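Local coordinates for putative oxidoreductase yhhX (Escherichia coli K-12, PDB 3F4L), which probably acts as an NADP-dependent scyllo-inositol dehydrogenase, an oxidoreductase of the Gfo/Idh/MocA family, at residues T15-P20 / T255-N260; D56-L61 / A82-E87; T120-R125 / R300-L305; H178-I183 / A212-G217; G275-V280 / V287-K292. All blocks are in the same frame, centred on the assembly; numbering follows the deposited sequence.

Contact 1 (T15-P20 / T255-N260)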
# COMPACT_ATOMS: atom_id res chain seq x y z
N THR A 15 26.62 22.74 2.21
CA THR A 15 26.11 24.11 2.19
C THR A 15 24.59 24.25 2.28
O THR A 15 24.08 25.34 2.55
CB THR A 15 26.56 24.87 0.92
OG1 THR A 15 26.18 24.13 -0.24
CG2 THR A 15 28.06 25.07 0.94
N ARG A 16 23.87 23.15 2.08
CA ARG A 16 22.42 23.20 2.14
C ARG A 16 21.80 22.56 3.37
O ARG A 16 20.88 23.11 3.98
CB ARG A 16 21.80 22.56 0.90
CG ARG A 16 20.28 22.48 0.95
CD ARG A 16 19.71 22.11 -0.40
NE ARG A 16 20.10 23.09 -1.42
CZ ARG A 16 19.97 22.91 -2.73
NH1 ARG A 16 19.45 21.78 -3.20
NH2 ARG A 16 20.35 23.86 -3.56
N TYR A 17 22.30 21.39 3.76
CA TYR A 17 21.73 20.70 4.89
C TYR A 17 22.47 20.76 6.22
O TYR A 17 21.94 20.33 7.24
CB TYR A 17 21.47 19.24 4.51
CG TYR A 17 20.53 19.12 3.34
CD1 TYR A 17 19.18 19.43 3.47
CD2 TYR A 17 20.99 18.68 2.10
CE1 TYR A 17 18.30 19.31 2.40
CE2 TYR A 17 20.12 18.56 1.02
CZ TYR A 17 18.78 18.87 1.17
OH TYR A 17 17.92 18.75 0.11
N HIS A 18 23.68 21.31 6.22
CA HIS A 18 24.44 21.42 7.46
C HIS A 18 24.72 22.85 7.90
O HIS A 18 24.25 23.29 8.95
CB HIS A 18 25.77 20.67 7.32
CG HIS A 18 25.61 19.18 7.22
ND1 HIS A 18 25.49 18.37 8.33
CD2 HIS A 18 25.54 18.37 6.14
CE1 HIS A 18 25.35 17.12 7.93
NE2 HIS A 18 25.38 17.08 6.61
N LEU A 19 25.47 23.59 7.09
CA LEU A 19 25.84 24.95 7.44
C LEU A 19 24.71 25.91 7.80
O LEU A 19 24.83 26.66 8.77
CB LEU A 19 26.73 25.53 6.32
CG LEU A 19 28.26 25.47 6.55
CD1 LEU A 19 28.63 24.31 7.47
CD2 LEU A 19 28.99 25.36 5.23
N PRO A 20 23.60 25.89 7.05
CA PRO A 20 22.51 26.81 7.40
C PRO A 20 22.07 26.65 8.85
O PRO A 20 21.70 27.62 9.52
CB PRO A 20 21.40 26.42 6.41
CG PRO A 20 22.16 25.94 5.21
CD PRO A 20 23.26 25.10 5.84
N THR A 255 12.17 22.87 0.86
CA THR A 255 11.56 23.81 -0.08
C THR A 255 12.08 25.22 0.23
O THR A 255 12.45 25.96 -0.68
CB THR A 255 10.01 23.78 0.02
OG1 THR A 255 9.54 22.49 -0.39
CG2 THR A 255 9.39 24.84 -0.89
N SER A 256 12.13 25.59 1.50
CA SER A 256 12.63 26.91 1.85
C SER A 256 14.11 27.07 1.50
O SER A 256 14.51 28.09 0.91
CB SER A 256 12.44 27.18 3.34
OG SER A 256 11.07 27.17 3.68
N LEU A 257 14.91 26.07 1.86
CA LEU A 257 16.34 26.10 1.59
C LEU A 257 16.61 26.32 0.10
O LEU A 257 17.44 27.15 -0.27
CB LEU A 257 17.02 24.81 2.06
CG LEU A 257 17.07 24.60 3.58
CD1 LEU A 257 17.69 23.24 3.92
CD2 LEU A 257 17.88 25.73 4.22
N LYS A 258 15.88 25.60 -0.75
CA LYS A 258 16.04 25.75 -2.20
C LYS A 258 15.62 27.13 -2.69
O LYS A 258 16.13 27.62 -3.68
CB LYS A 258 15.23 24.68 -2.95
CG LYS A 258 15.94 23.35 -3.08
CD LYS A 258 15.15 22.40 -3.97
CE LYS A 258 16.03 21.26 -4.44
NZ LYS A 258 17.18 21.76 -5.26
N ALA A 259 14.67 27.73 -1.98
CA ALA A 259 14.15 29.05 -2.33
C ALA A 259 15.03 30.15 -1.74
O ALA A 259 14.69 31.33 -1.81
CB ALA A 259 12.72 29.20 -1.84
N ASN A 260 16.15 29.75 -1.15
CA ASN A 260 17.11 30.67 -0.56
C ASN A 260 16.62 31.36 0.71
O ASN A 260 16.93 32.52 0.97
CB ASN A 260 17.54 31.71 -1.60
CG ASN A 260 18.79 32.47 -1.18
OD1 ASN A 260 19.72 31.89 -0.63
ND2 ASN A 260 18.81 33.78 -1.45
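L257 is the wedge that joins helix 12-22 to the last turn of helix 253-258. Its CG is anti to its own carbonyl carbon (chi1 -68°), so both methyls face the other helix and straddle R16 O. L257 CD1 presses on R16 O at 3.2 Å. This carbonyl is buried without a polar partner in the model: the helix is kinked at P20, whose ring nitrogen has no hydrogen to give back to it, and a methyl fills the place instead. L257 CD1 also meets R16 CG at 4.0 Å and Y17 CD1 at 4.1 Å, while the other branch, L257 CD2, rests on P20 CB at 4.2 Å. R16 CG, anti to its backbone N, lies 3.8 Å above the Y17 ring plane over its centre, so leucine, arginine stem and ring form one small apolar group.

The side with K258 is looser and more exposed. K258 CG sits over one face of the R16 guanidinium, off toward its rim, and the lysine chain bends at its end (chi4 -62°), which brings K258 NZ to 3.1 Å from R16 NH1. Both are donors and would normally be charged alike, so no bond forms, and the repulsion would probably favour loss of the lysine proton. Beyond it the helix ends in a Schellman motif with N260 at positive phi. P20 touches the loop at P263, and H18 NE2 is hydrogen-bonded to E95. Helix 12-22 of the Rossmann domain thus lies against the end of helix 253-258 of the C-terminal domain, L257 also touching Y21.

Contact 2 (D56-L61 / A82-E87)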
# COMPACT_ATOMS: atom_id res chain seq x y z
N ASP A 56 44.45 20.16 3.29
CA ASP A 56 45.34 19.34 4.10
C ASP A 56 44.49 18.79 5.24
O ASP A 56 44.19 19.50 6.20
CB ASP A 56 46.50 20.20 4.64
CG ASP A 56 47.38 19.45 5.62
OD1 ASP A 56 47.23 18.21 5.76
OD2 ASP A 56 48.24 20.10 6.25
N LEU A 57 44.11 17.53 5.13
CA LEU A 57 43.27 16.90 6.14
C LEU A 57 43.93 16.85 7.51
O LEU A 57 43.26 16.99 8.53
CB LEU A 57 42.87 15.50 5.68
CG LEU A 57 41.90 14.69 6.55
CD1 LEU A 57 40.76 15.56 7.06
CD2 LEU A 57 41.36 13.54 5.73
N ASP A 58 45.25 16.67 7.54
CA ASP A 58 45.95 16.60 8.81
C ASP A 58 45.79 17.88 9.63
O ASP A 58 45.71 17.83 10.86
CB ASP A 58 47.43 16.28 8.59
CG ASP A 58 47.65 14.83 8.20
OD1 ASP A 58 47.09 13.95 8.88
OD2 ASP A 58 48.38 14.57 7.23
N GLU A 59 45.73 19.02 8.95
CA GLU A 59 45.55 20.31 9.61
C GLU A 59 44.24 20.36 10.39
O GLU A 59 44.05 21.21 11.26
CB GLU A 59 45.57 21.45 8.59
CG GLU A 59 46.95 21.98 8.27
CD GLU A 59 46.94 22.95 7.11
OE1 GLU A 59 45.99 23.76 7.03
OE2 GLU A 59 47.88 22.91 6.28
N VAL A 60 43.33 19.45 10.05
CA VAL A 60 42.04 19.40 10.73
C VAL A 60 42.07 18.33 11.82
O VAL A 60 41.75 18.61 12.98
CB VAL A 60 40.89 19.05 9.74
CG1 VAL A 60 39.58 19.01 10.48
CG2 VAL A 60 40.84 20.08 8.61
N LEU A 61 42.46 17.12 11.46
CA LEU A 61 42.50 16.02 12.42
C LEU A 61 43.51 16.23 13.55
O LEU A 61 43.39 15.62 14.61
CB LEU A 61 42.79 14.70 11.70
CG LEU A 61 41.73 14.31 10.66
CD1 LEU A 61 42.06 12.92 10.10
CD2 LEU A 61 40.35 14.32 11.30
N ALA A 82 35.88 8.38 8.12
CA ALA A 82 35.34 8.17 9.46
C ALA A 82 36.36 7.46 10.35
O ALA A 82 36.58 7.86 11.49
CB ALA A 82 34.05 7.36 9.38
N LYS A 83 36.97 6.41 9.82
CA LYS A 83 37.97 5.64 10.56
C LYS A 83 39.18 6.51 10.90
O LYS A 83 39.74 6.41 11.99
CB LYS A 83 38.42 4.43 9.75
CG LYS A 83 39.40 3.51 10.49
CD LYS A 83 39.71 2.27 9.66
CE LYS A 83 40.67 1.35 10.39
NZ LYS A 83 40.87 0.10 9.60
N ARG A 84 39.59 7.36 9.96
CA ARG A 84 40.73 8.23 10.20
C ARG A 84 40.40 9.25 11.28
O ARG A 84 41.23 9.52 12.15
CB ARG A 84 41.16 8.92 8.91
CG ARG A 84 41.88 8.00 7.94
CD ARG A 84 42.37 8.76 6.72
NE ARG A 84 43.29 9.84 7.07
CZ ARG A 84 43.86 10.64 6.18
NH1 ARG A 84 43.59 10.49 4.89
NH2 ARG A 84 44.70 11.59 6.56
N ALA A 85 39.19 9.80 11.24
CA ALA A 85 38.78 10.78 12.24
C ALA A 85 38.74 10.13 13.62
O ALA A 85 39.23 10.69 14.59
CB ALA A 85 37.42 11.36 11.89
N LEU A 86 38.17 8.93 13.72
CA LEU A 86 38.11 8.26 15.02
C LEU A 86 39.51 7.97 15.58
O LEU A 86 39.74 8.09 16.78
CB LEU A 86 37.31 6.96 14.92
CG LEU A 86 35.81 7.13 14.70
CD1 LEU A 86 35.17 5.77 14.45
CD2 LEU A 86 35.19 7.83 15.90
N GLU A 87 40.43 7.59 14.70
CA GLU A 87 41.79 7.29 15.14
C GLU A 87 42.50 8.55 15.61
O GLU A 87 43.45 8.49 16.40
CB GLU A 87 42.58 6.61 14.00
CG GLU A 87 41.91 5.32 13.53
CD GLU A 87 42.60 4.68 12.33
OE1 GLU A 87 43.06 5.40 11.43
OE2 GLU A 87 42.65 3.43 12.29
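Apolar contact carries most of this helix pair. L61 points at the other helix and lays L61 CD2 on A85 CA at 4.0 Å, while its second branch, L61 CD1, comes 4.1 Å from R84 O. L57, with CG anti to its backbone N (chi1 -176°), sets L57 CD2 over one face of the R84 guanidinium, 3.9 Å from R84 CZ and offset toward the rim. The arginine chain bends at chi3 (60°) to bring its flat end across that methyl. Both helices belong to crossovers of the Rossmann fold: helix 58-61 links strands 52-54 and 66-71, helix 78-87 links 66-71 and 91-94. L57 rests on I8 and F35, A85 on V92, so the sheet lies beneath both.

Charge adds less. D58 OD1 stands near the plane at the guanidinium edge, 4.1 Å from R84 NH2, beyond a salt bridge. An alanine in place of R84 would remove the flat cover over L57 and the positive charge beside D58, and would probably loosen the outer side of the pair.

Hydrogen bonds shape the short helix: the carboxylate atom D56 OD1 accepts a weak capping bond from D58 N at 3.1 Å, and L57 O receives V60 N-H and L61 N-H.

Contact 3 (T120-R125 / R300-L305)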
# COMPACT_ATOMS: atom_id res chain seq x y z
N THR A 120 28.19 8.32 14.29
CA THR A 120 26.77 8.16 13.97
C THR A 120 26.41 8.72 12.60
O THR A 120 27.09 9.60 12.08
CB THR A 120 25.90 8.88 15.03
OG1 THR A 120 24.51 8.76 14.69
CG2 THR A 120 26.25 10.37 15.09
N PRO A 121 25.33 8.20 11.99
CA PRO A 121 24.91 8.71 10.69
C PRO A 121 24.11 10.00 10.92
O PRO A 121 23.75 10.31 12.05
CB PRO A 121 24.04 7.58 10.15
CG PRO A 121 23.39 7.05 11.40
CD PRO A 121 24.56 7.00 12.37
N TYR A 122 23.85 10.74 9.85
CA TYR A 122 23.10 11.99 9.90
C TYR A 122 21.67 11.67 9.46
O TYR A 122 21.38 11.64 8.27
CB TYR A 122 23.74 13.01 8.93
CG TYR A 122 23.09 14.38 8.86
CD1 TYR A 122 22.93 15.17 10.00
CD2 TYR A 122 22.68 14.90 7.64
CE1 TYR A 122 22.39 16.46 9.92
CE2 TYR A 122 22.13 16.18 7.55
CZ TYR A 122 21.99 16.95 8.69
OH TYR A 122 21.45 18.20 8.59
N GLN A 123 20.78 11.41 10.43
CA GLN A 123 19.39 11.10 10.10
C GLN A 123 18.53 12.30 10.44
O GLN A 123 17.71 12.26 11.35
CB GLN A 123 18.92 9.87 10.90
CG GLN A 123 19.73 8.61 10.61
CD GLN A 123 19.65 8.16 9.15
OE1 GLN A 123 18.86 8.69 8.37
NE2 GLN A 123 20.45 7.17 8.78
N ASN A 124 18.71 13.37 9.68
CA ASN A 124 17.97 14.61 9.90
C ASN A 124 16.46 14.49 9.69
O ASN A 124 15.70 15.27 10.25
CB ASN A 124 18.54 15.73 9.02
CG ASN A 124 18.47 15.41 7.52
OD1 ASN A 124 18.90 14.35 7.08
ND2 ASN A 124 17.93 16.34 6.74
N ARG A 125 16.02 13.52 8.90
CA ARG A 125 14.58 13.40 8.65
C ARG A 125 13.80 12.89 9.87
O ARG A 125 12.58 12.70 9.82
CB ARG A 125 14.31 12.53 7.41
CG ARG A 125 15.03 13.08 6.15
CD ARG A 125 14.29 12.79 4.84
NE ARG A 125 13.16 13.71 4.69
CZ ARG A 125 13.06 14.65 3.76
NH1 ARG A 125 14.02 14.81 2.85
NH2 ARG A 125 12.02 15.45 3.75
N ARG A 300 18.43 19.97 15.01
CA ARG A 300 18.25 19.25 16.27
C ARG A 300 19.24 18.09 16.36
O ARG A 300 19.47 17.57 17.44
CB ARG A 300 16.79 18.80 16.40
CG ARG A 300 15.90 19.97 16.84
CD ARG A 300 14.42 19.83 16.47
NE ARG A 300 13.78 18.70 17.12
CZ ARG A 300 12.47 18.44 17.04
NH1 ARG A 300 11.69 19.24 16.33
NH2 ARG A 300 11.96 17.38 17.66
N VAL A 301 19.83 17.72 15.23
CA VAL A 301 20.83 16.67 15.18
C VAL A 301 22.05 17.21 15.92
O VAL A 301 22.66 16.53 16.74
CB VAL A 301 21.24 16.33 13.72
CG1 VAL A 301 22.50 15.46 13.72
CG2 VAL A 301 20.10 15.59 13.01
N TYR A 302 22.40 18.46 15.63
CA TYR A 302 23.55 19.07 16.29
C TYR A 302 23.26 19.37 17.75
O TYR A 302 24.17 19.32 18.59
CB TYR A 302 24.00 20.32 15.54
CG TYR A 302 24.69 20.00 14.22
CD1 TYR A 302 23.96 19.86 13.03
CD2 TYR A 302 26.07 19.80 14.17
CE1 TYR A 302 24.59 19.51 11.83
CE2 TYR A 302 26.71 19.45 12.98
CZ TYR A 302 25.97 19.31 11.82
OH TYR A 302 26.60 18.96 10.66
N ASP A 303 22.00 19.66 18.08
CA ASP A 303 21.66 19.92 19.47
C ASP A 303 21.82 18.61 20.25
O ASP A 303 22.15 18.63 21.43
CB ASP A 303 20.23 20.46 19.62
CG ASP A 303 20.03 21.79 18.92
OD1 ASP A 303 20.96 22.61 18.93
OD2 ASP A 303 18.93 22.02 18.35
N ALA A 304 21.59 17.48 19.58
CA ALA A 304 21.74 16.17 20.23
C ALA A 304 23.22 15.83 20.40
O ALA A 304 23.63 15.32 21.45
CB ALA A 304 21.05 15.08 19.40
N LEU A 305 24.00 16.09 19.36
CA LEU A 305 25.44 15.83 19.42
C LEU A 305 26.07 16.68 20.52
O LEU A 305 27.00 16.25 21.20
CB LEU A 305 26.08 16.14 18.06
CG LEU A 305 26.16 14.99 17.05
CD1 LEU A 305 24.90 14.17 17.09
CD2 LEU A 305 26.38 15.56 15.66
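T120 OG1 is gripped by two bonds: it donates to P121 O, 3.2 Å away, on a lone pair of that carbonyl, and accepts from N315 ND2. T120 lies on strand 119-121, an outermost strand of the parallel Rossmann sheet, and the chain leaving it runs past helix 300-311 of the C-terminal domain, so this contact is an interdomain joint.

V301 carries the contact. Y122, its CG anti to the backbone N, presents a ring edge to it: Y122 CD1 meets V301 CG1 at 3.8 Å, and Y122 CE1 meets V301 CG2 at 3.9 Å. N124 CB sits 3.7 Å above one face of the ring, toward the rim. Y302 approaches obliquely, with its CE1 4.2 Å from Y122 CE1. The two phenols end on helix 12-22, Y122 OH bonded to Y17 O and Y302 OH to H18 ND1, while the H18 ring also meets that of Y122. An alanine replacing Y122 would remove both the ring edge against V301 and the bond to Y17 O, and would probably weaken the joint between the domains. Apart from the rings, V301 CG2 reaches back to the main chain, 3.9 Å from N124 CA.

Contact 4 (H178-I183 / A212-G217)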
# COMPACT_ATOMS: atom_id res chain seq x y z
N HIS A 178 16.38 6.88 4.51
CA HIS A 178 15.72 7.87 5.37
C HIS A 178 14.32 7.46 5.84
O HIS A 178 13.99 7.58 7.01
CB HIS A 178 15.59 9.20 4.63
CG HIS A 178 16.88 9.92 4.46
ND1 HIS A 178 17.29 10.41 3.24
CD2 HIS A 178 17.83 10.26 5.35
CE1 HIS A 178 18.44 11.04 3.39
NE2 HIS A 178 18.79 10.97 4.66
N THR A 179 13.49 7.01 4.91
CA THR A 179 12.15 6.62 5.27
C THR A 179 12.13 5.39 6.16
O THR A 179 11.34 5.32 7.10
CB THR A 179 11.29 6.44 4.01
OG1 THR A 179 11.93 5.55 3.10
CG2 THR A 179 11.09 7.79 3.33
N MSE A 180 13.02 4.42 5.91
CA MSE A 180 13.05 3.23 6.76
C MSE A 180 13.61 3.58 8.14
O MSE A 180 13.20 3.00 9.14
CB MSE A 180 13.89 2.11 6.13
CG MSE A 180 13.24 1.44 4.93
SE MSE A 180 13.86 -0.40 4.74
CE MSE A 180 15.72 -0.04 4.41
N ASP A 181 14.55 4.52 8.19
CA ASP A 181 15.12 4.95 9.46
C ASP A 181 14.03 5.52 10.37
O ASP A 181 14.03 5.28 11.58
CB ASP A 181 16.18 6.03 9.24
CG ASP A 181 16.66 6.64 10.54
OD1 ASP A 181 17.45 5.97 11.26
OD2 ASP A 181 16.24 7.77 10.85
N GLN A 182 13.09 6.26 9.79
CA GLN A 182 11.99 6.83 10.58
C GLN A 182 11.17 5.70 11.21
O GLN A 182 10.81 5.76 12.38
CB GLN A 182 11.09 7.69 9.70
CG GLN A 182 11.75 8.94 9.16
CD GLN A 182 10.82 9.76 8.27
OE1 GLN A 182 10.10 9.20 7.45
NE2 GLN A 182 10.86 11.09 8.41
N ILE A 183 10.86 4.68 10.41
CA ILE A 183 10.06 3.56 10.92
C ILE A 183 10.83 2.83 12.01
O ILE A 183 10.29 2.48 13.06
CB ILE A 183 9.68 2.56 9.78
CG1 ILE A 183 8.79 3.25 8.75
CG2 ILE A 183 8.97 1.35 10.36
CD1 ILE A 183 7.58 3.98 9.37
N ALA A 212 8.93 -1.30 0.76
CA ALA A 212 9.45 -2.21 1.76
C ALA A 212 8.39 -2.31 2.84
O ALA A 212 7.83 -1.29 3.26
CB ALA A 212 10.76 -1.69 2.34
N GLN A 213 8.10 -3.53 3.27
CA GLN A 213 7.11 -3.76 4.31
C GLN A 213 7.82 -4.39 5.49
O GLN A 213 8.37 -5.48 5.39
CB GLN A 213 6.01 -4.68 3.79
CG GLN A 213 5.30 -4.12 2.57
CD GLN A 213 4.07 -4.91 2.16
OE1 GLN A 213 3.32 -4.48 1.28
NE2 GLN A 213 3.86 -6.05 2.80
N LEU A 214 7.81 -3.67 6.61
CA LEU A 214 8.46 -4.15 7.82
C LEU A 214 7.41 -4.66 8.79
O LEU A 214 6.49 -3.92 9.15
CB LEU A 214 9.27 -3.02 8.46
CG LEU A 214 10.54 -2.57 7.73
CD1 LEU A 214 10.19 -2.01 6.35
CD2 LEU A 214 11.25 -1.50 8.56
N PHE A 215 7.54 -5.91 9.21
CA PHE A 215 6.57 -6.48 10.13
C PHE A 215 7.05 -6.55 11.57
O PHE A 215 8.15 -7.00 11.84
CB PHE A 215 6.18 -7.89 9.66
CG PHE A 215 5.62 -7.93 8.27
CD1 PHE A 215 6.44 -7.70 7.17
CD2 PHE A 215 4.27 -8.20 8.05
CE1 PHE A 215 5.94 -7.75 5.88
CE2 PHE A 215 3.75 -8.24 6.76
CZ PHE A 215 4.59 -8.02 5.67
N TYR A 216 6.22 -6.07 12.48
CA TYR A 216 6.54 -6.11 13.91
C TYR A 216 5.33 -6.79 14.54
O TYR A 216 4.35 -6.14 14.91
CB TYR A 216 6.71 -4.70 14.49
CG TYR A 216 7.81 -3.88 13.85
CD1 TYR A 216 7.57 -3.15 12.68
CD2 TYR A 216 9.08 -3.81 14.42
CE1 TYR A 216 8.57 -2.37 12.10
CE2 TYR A 216 10.09 -3.03 13.85
CZ TYR A 216 9.82 -2.30 12.69
OH TYR A 216 10.81 -1.50 12.14
N GLY A 217 5.41 -8.11 14.65
CA GLY A 217 4.30 -8.85 15.20
C GLY A 217 3.14 -8.68 14.24
O GLY A 217 3.29 -8.95 13.05
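Two torsions set the helix side of this contact. M180, modelled as selenomethionine, has CG anti to its carbonyl carbon and its chain folded over at the end (chi3 -64°), so the selenium rather than the terminal methyl meets the strand. I183, with chi1 -64°, holds CG2 anti to its backbone N, and this single methyl does the touching. On the strand, A212, L214 and Y216 all point at the helix; L214 and Y216 both carry CG anti to the carbonyl carbon.

M180 SE lies 4.1 Å from A212 CB and 4.3 Å from L214 CD1, which ties two neighbouring inward residues to one atom. One turn on, I183 CG2 is 4.1 Å from L214 CD2, the other branch of the same leucine, so L214 sits between the two helix residues. I183 CG2 also approaches Y216 obliquely, 3.8 Å from Y216 OH and 4.1 Å from Y216 CE1. That hydroxyl is tied to G188 O just past the helix, which fixes where the phenol ends. No hydrogen bond crosses between helix and strand.

Helix and strand run almost parallel, their axes 13° apart and 10.6 Å from each other at closest. I183 also covers A221 and V223 of the next strand, and M180 also touches N325, I328 and L329 of helix 319-331. On the reverse of the strand Q213 packs on E211, and F215 on P338, of the second subunit. A helix along one face of a mixed sheet marks the C-terminal alpha/beta domain of Gfo/Idh/MocA oxidoreductases, consistent with use of the other face for subunit association.

Contact 5 (G275-V280 / V287-K292)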
# COMPACT_ATOMS: atom_id res chain seq x y z
N GLY A 275 -2.32 17.68 10.10
CA GLY A 275 -2.50 16.25 10.27
C GLY A 275 -3.95 16.06 10.67
O GLY A 275 -4.48 16.83 11.48
N VAL A 276 -4.62 15.07 10.09
CA VAL A 276 -6.01 14.84 10.44
C VAL A 276 -6.12 13.56 11.23
O VAL A 276 -5.50 12.54 10.91
CB VAL A 276 -6.90 14.76 9.18
CG1 VAL A 276 -8.34 14.47 9.57
CG2 VAL A 276 -6.84 16.08 8.42
N LEU A 277 -6.91 13.63 12.29
CA LEU A 277 -7.11 12.51 13.18
C LEU A 277 -8.61 12.26 13.36
O LEU A 277 -9.41 13.19 13.39
CB LEU A 277 -6.46 12.85 14.53
CG LEU A 277 -6.12 11.83 15.61
CD1 LEU A 277 -5.14 10.79 15.11
CD2 LEU A 277 -5.52 12.58 16.80
N GLU A 278 -8.98 10.99 13.43
CA GLU A 278 -10.37 10.61 13.65
C GLU A 278 -10.29 9.34 14.47
O GLU A 278 -9.79 8.32 14.00
CB GLU A 278 -11.11 10.34 12.33
CG GLU A 278 -12.61 10.17 12.55
CD GLU A 278 -13.41 10.07 11.26
OE1 GLU A 278 -13.22 10.92 10.36
OE2 GLU A 278 -14.25 9.15 11.16
N TYR A 279 -10.77 9.42 15.71
CA TYR A 279 -10.73 8.27 16.60
C TYR A 279 -11.96 8.18 17.48
O TYR A 279 -12.76 9.13 17.59
CB TYR A 279 -9.48 8.35 17.48
CG TYR A 279 -9.44 9.56 18.38
CD1 TYR A 279 -9.05 10.81 17.90
CD2 TYR A 279 -9.82 9.46 19.73
CE1 TYR A 279 -9.02 11.92 18.72
CE2 TYR A 279 -9.80 10.58 20.56
CZ TYR A 279 -9.40 11.80 20.05
OH TYR A 279 -9.35 12.91 20.87
N VAL A 280 -12.12 7.02 18.11
CA VAL A 280 -13.24 6.77 19.00
C VAL A 280 -12.73 6.96 20.43
O VAL A 280 -11.82 6.25 20.86
CB VAL A 280 -13.76 5.32 18.82
CG1 VAL A 280 -14.98 5.08 19.70
CG2 VAL A 280 -14.08 5.06 17.35
N VAL A 287 -14.32 11.30 17.50
CA VAL A 287 -13.75 12.64 17.60
C VAL A 287 -12.84 12.96 16.41
O VAL A 287 -12.06 12.12 15.95
CB VAL A 287 -12.92 12.78 18.91
CG1 VAL A 287 -12.17 14.09 18.93
CG2 VAL A 287 -13.84 12.70 20.10
N ARG A 288 -12.97 14.18 15.92
CA ARG A 288 -12.18 14.64 14.79
C ARG A 288 -11.22 15.72 15.31
O ARG A 288 -11.63 16.62 16.05
CB ARG A 288 -13.12 15.21 13.74
CG ARG A 288 -12.63 15.12 12.32
CD ARG A 288 -13.59 14.30 11.46
NE ARG A 288 -13.22 14.36 10.05
CZ ARG A 288 -12.05 13.99 9.55
NH1 ARG A 288 -11.11 13.52 10.36
NH2 ARG A 288 -11.81 14.09 8.25
N GLU A 289 -9.96 15.62 14.92
CA GLU A 289 -8.93 16.58 15.33
C GLU A 289 -8.05 16.96 14.15
O GLU A 289 -7.67 16.11 13.35
CB GLU A 289 -8.01 15.96 16.39
CG GLU A 289 -8.12 16.51 17.78
CD GLU A 289 -6.88 16.19 18.61
OE1 GLU A 289 -5.95 17.03 18.62
OE2 GLU A 289 -6.83 15.11 19.23
N GLU A 290 -7.72 18.25 14.05
CA GLU A 290 -6.81 18.70 13.00
C GLU A 290 -5.60 19.18 13.77
O GLU A 290 -5.70 20.10 14.58
CB GLU A 290 -7.42 19.84 12.17
CG GLU A 290 -8.41 19.37 11.11
CD GLU A 290 -8.56 20.35 9.95
OE1 GLU A 290 -8.76 21.55 10.22
OE2 GLU A 290 -8.48 19.91 8.78
N MSE A 291 -4.47 18.53 13.53
CA MSE A 291 -3.22 18.84 14.21
C MSE A 291 -2.33 19.76 13.38
O MSE A 291 -2.11 19.52 12.19
CB MSE A 291 -2.42 17.56 14.48
CG MSE A 291 -3.08 16.56 15.41
SE MSE A 291 -2.29 14.80 15.18
CE MSE A 291 -0.60 15.08 16.08
N LYS A 292 -1.82 20.81 14.01
CA LYS A 292 -0.92 21.72 13.32
C LYS A 292 0.43 20.99 13.27
O LYS A 292 0.87 20.44 14.28
CB LYS A 292 -0.81 23.04 14.08
CG LYS A 292 -0.05 24.12 13.34
CD LYS A 292 -0.43 25.52 13.85
CE LYS A 292 -0.16 25.67 15.34
NZ LYS A 292 1.29 25.52 15.64
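Six backbone hydrogen bonds join this antiparallel hairpin, two at each of the hydrogen-bonded pairs G275-M291, L277-E289 and Y279-V287. The straightest is V287 N to Y279 O, 2.7 Å long with 177° at the hydrogen. Between them the non-hydrogen-bonded pairs V276-E290 and E278-R288 add CA-H...O contacts, such as E278 CA to V287 O at 3.2 Å.

On the face of L277, the Y279 ring lies over V287: V287 CB is 4.1 Å from the ring centroid, a CH-pi contact made possible by the crowded first torsion of Y279 (chi1 62°). E289 OE2 lies obliquely to the same ring, 3.7 Å from Y279 OH. L277 CD2 meets M291 SE, the selenium of a modelled selenomethionine, at 4.2 Å. On the face of E278, R288 bends at chi2 and crosses the strand. E278 OE1 stands above its guanidinium, 3.3 Å from R288 NH1, a salt bridge of charges alone, while V276 CG1 presses to 3.0 Å from R288 NH1.

Outer partners hold both carboxylates: E289 OE2 is in a salt bridge with K142, and E278 OE2 with K230 of the second subunit. Strand 286-291 ends the mixed sheet within the chain; 275-280 bonds onward to 243-247, and M291 reaches helix 129-140.

How the contacts relate
From the N terminus, contact 1 opens on the first Rossmann helix and closes only at 260, binding the two domains across a long loop. Contact 2 is nested inside it and stays within the Rossmann domain. Contact 3 opens at 120 and closes at 305, so it crosses contact 1, and the two touch through helix 12-22. Contact 4 lies inside both loops and touches contact 3 through R125 O and Q182 NE2. Contact 5 is nested in contact 3 alone. Contacts 4 and 5, about 24 Å apart between centres, involve the same C-terminal sheet, and both touch the second subunit.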